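Local coordinates for metastasis-associated protein MTA1 (Homo sapiens, PDB 6G16), which probably serves as a chromatin corepressor subunit of the NuRD complex, its R1 region binding another protein chain in a two-chain assembly, at residues E27-W32 with L40-A45. Numbering follows the deposited sequence.
Sequences EILRPW and LPINSA
Leu29 carries CG anti to its backbone N (chi1 173°), and Ile42 carries CG2 anti to its own (chi1 -70°, measured to CG1). These torsions bring the two branched side chains together. Leu29 CD1 lies 3.8 Å from Ile42 CG2. The same CD1 is 4.2 Å from Ile42 CD1, so one methyl of the leucine meets both branches of the isoleucine. The side chains cross at a slant. Leu29 CA and Ile42 CA are 6.9 Å apart, the closest pair of CA atoms between the segments.

Ile28 adds a looser contact. Its CB points toward 40-45, and its CG2 stands 4.5 Å from the carbonyl O of Asn43. No hydrogen bond joins the segments.

Helix 26-29 ends at Leu29. Arg30, the next residue, leaves helical geometry with positive phi (58°) and is also the N-cap of helix 31-34. On the other segment, Asn43 is the centre of an inverse gamma turn, in which Ser44 N donates to Ile42 O at 2.8 Å. Asn43 is the N-cap of helix 44-53, and its OD1 accepts a hydrogen bond from Ala46 N. Ile28, Leu29 and Ile42 all touch Ile47 of that helix, which extends the apolar patch.

Ile42 also faces the partner. Its backbone N bonds to a polar side chain of the other protein chain, and its side chain packs on an aromatic residue there. The contact is small, 126 Å² in all, and purely van der Waals in character. Methyl packing therefore links the end of helix 26-29 to the loop leading into helix 44-53, beside the protein-protein interface.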
loop_
_atom_site.group_PDB
_atom_site.type_symbol
_atom_site.label_atom_id
_atom_site.label_comp_id
_atom_site.label_asym_id
_atom_site.label_seq_id
_atom_site.Cartn_x
_atom_site.Cartn_y
_atom_site.Cartn_z
ATOM N N GLU B 27 30.076 -8.225 2.855
ATOM C CA GLU B 27 30.348 -8.956 4.109
ATOM C C GLU B 27 30.304 -8.058 5.345
ATOM O O GLU B 27 30.078 -8.541 6.460
ATOM C CB GLU B 27 31.706 -9.691 4.055
ATOM C CG GLU B 27 31.970 -10.577 2.834
ATOM C CD GLU B 27 30.820 -11.502 2.459
ATOM O OE1 GLU B 27 30.030 -11.888 3.374
ATOM O OE2 GLU B 27 30.725 -11.841 1.241
ATOM N N ILE B 28 30.545 -6.763 5.145
ATOM C CA ILE B 28 30.458 -5.774 6.217
ATOM C C ILE B 28 29.030 -5.237 6.383
ATOM O O ILE B 28 28.484 -5.215 7.478
ATOM C CB ILE B 28 31.404 -4.602 5.958
ATOM C CG1 ILE B 28 32.852 -5.124 6.025
ATOM C CG2 ILE B 28 31.182 -3.501 7.007
ATOM C CD1 ILE B 28 33.941 -4.074 5.822
ATOM N N LEU B 29 28.441 -4.800 5.282
ATOM C CA LEU B 29 27.082 -4.283 5.272
ATOM C C LEU B 29 26.036 -5.312 5.681
ATOM O O LEU B 29 25.168 -5.009 6.466
ATOM C CB LEU B 29 26.757 -3.752 3.874
ATOM C CG LEU B 29 25.334 -3.308 3.593
ATOM C CD1 LEU B 29 24.877 -2.224 4.561
ATOM C CD2 LEU B 29 25.279 -2.827 2.158
ATOM N N ARG B 30 26.111 -6.506 5.113
ATOM C CA ARG B 30 25.186 -7.607 5.403
ATOM C C ARG B 30 23.749 -7.178 5.092
ATOM O O ARG B 30 22.923 -7.073 5.997
ATOM C CB ARG B 30 25.337 -8.089 6.863
ATOM C CG ARG B 30 26.713 -8.634 7.195
ATOM C CD ARG B 30 26.937 -8.693 8.692
ATOM N NE ARG B 30 25.960 -9.549 9.368
ATOM C CZ ARG B 30 25.395 -9.298 10.552
ATOM N NH1 ARG B 30 25.682 -8.186 11.233
ATOM N NH2 ARG B 30 24.500 -10.157 11.048
ATOM N N PRO B 31 23.454 -6.902 3.815
ATOM C CA PRO B 31 22.164 -6.307 3.419
ATOM C C PRO B 31 20.932 -7.074 3.882
ATOM O O PRO B 31 19.930 -6.461 4.231
ATOM C CB PRO B 31 22.217 -6.311 1.874
ATOM C CG PRO B 31 23.628 -6.551 1.496
ATOM C CD PRO B 31 24.275 -7.267 2.647
ATOM N N TRP B 32 21.012 -8.400 3.831
ATOM C CA TRP B 32 19.953 -9.298 4.299
ATOM C C TRP B 32 19.576 -8.993 5.756
ATOM O O TRP B 32 18.394 -9.017 6.128
ATOM C CB TRP B 32 20.368 -10.774 4.126
ATOM C CG TRP B 32 21.668 -11.165 4.835
ATOM C CD1 TRP B 32 21.801 -11.584 6.125
ATOM C CD2 TRP B 32 23.004 -11.149 4.275
ATOM N NE1 TRP B 32 23.133 -11.833 6.405
ATOM C CE2 TRP B 32 23.888 -11.571 5.290
ATOM C CE3 TRP B 32 23.529 -10.819 3.013
ATOM C CZ2 TRP B 32 25.276 -11.675 5.089
ATOM C CZ3 TRP B 32 24.906 -10.917 2.814
ATOM C CH2 TRP B 32 25.764 -11.346 3.849
ATOM N N LEU B 40 19.083 0.080 13.433
ATOM C CA LEU B 40 20.485 -0.167 13.813
ATOM C C LEU B 40 21.427 0.681 12.961
ATOM O O LEU B 40 21.267 0.767 11.737
ATOM C CB LEU B 40 20.881 -1.612 13.633
ATOM C CG LEU B 40 20.776 -2.468 14.882
ATOM C CD1 LEU B 40 19.314 -2.885 15.115
ATOM C CD2 LEU B 40 21.726 -3.657 14.728
ATOM N N PRO B 41 22.410 1.333 13.600
ATOM C CA PRO B 41 23.382 2.072 12.816
ATOM C C PRO B 41 24.214 1.131 11.979
ATOM O O PRO B 41 24.808 0.218 12.509
ATOM C CB PRO B 41 24.250 2.747 13.871
ATOM C CG PRO B 41 23.379 2.870 15.059
ATOM C CD PRO B 41 22.485 1.673 15.035
ATOM N N ILE B 42 24.211 1.340 10.676
ATOM C CA ILE B 42 25.082 0.615 9.778
ATOM C C ILE B 42 26.502 1.171 9.924
ATOM O O ILE B 42 26.700 2.378 9.975
ATOM C CB ILE B 42 24.571 0.766 8.327
ATOM C CG1 ILE B 42 23.281 -0.024 8.188
ATOM C CG2 ILE B 42 25.617 0.305 7.301
ATOM C CD1 ILE B 42 22.520 0.252 6.920
ATOM N N ASN B 43 27.488 0.290 9.923
ATOM C CA ASN B 43 28.898 0.687 9.974
ATOM C C ASN B 43 29.428 1.320 8.672
ATOM O O ASN B 43 30.270 0.754 7.974
ATOM C CB ASN B 43 29.718 -0.532 10.357
ATOM C CG ASN B 43 31.057 -0.185 10.975
ATOM O OD1 ASN B 43 31.601 0.934 10.809
ATOM N ND2 ASN B 43 31.621 -1.173 11.695
ATOM N N SER B 44 28.954 2.525 8.378
ATOM C CA SER B 44 29.356 3.223 7.152
ATOM C C SER B 44 30.865 3.514 7.074
ATOM O O SER B 44 31.472 3.443 6.008
ATOM C CB SER B 44 28.556 4.529 6.987
ATOM O OG SER B 44 29.129 5.596 7.714
ATOM N N ALA B 45 31.469 3.860 8.198
ATOM C CA ALA B 45 32.924 4.104 8.220
ATOM C C ALA B 45 33.686 2.898 7.655
ATOM O O ALA B 45 34.378 3.005 6.618
ATOM C CB ALA B 45 33.401 4.434 9.641
#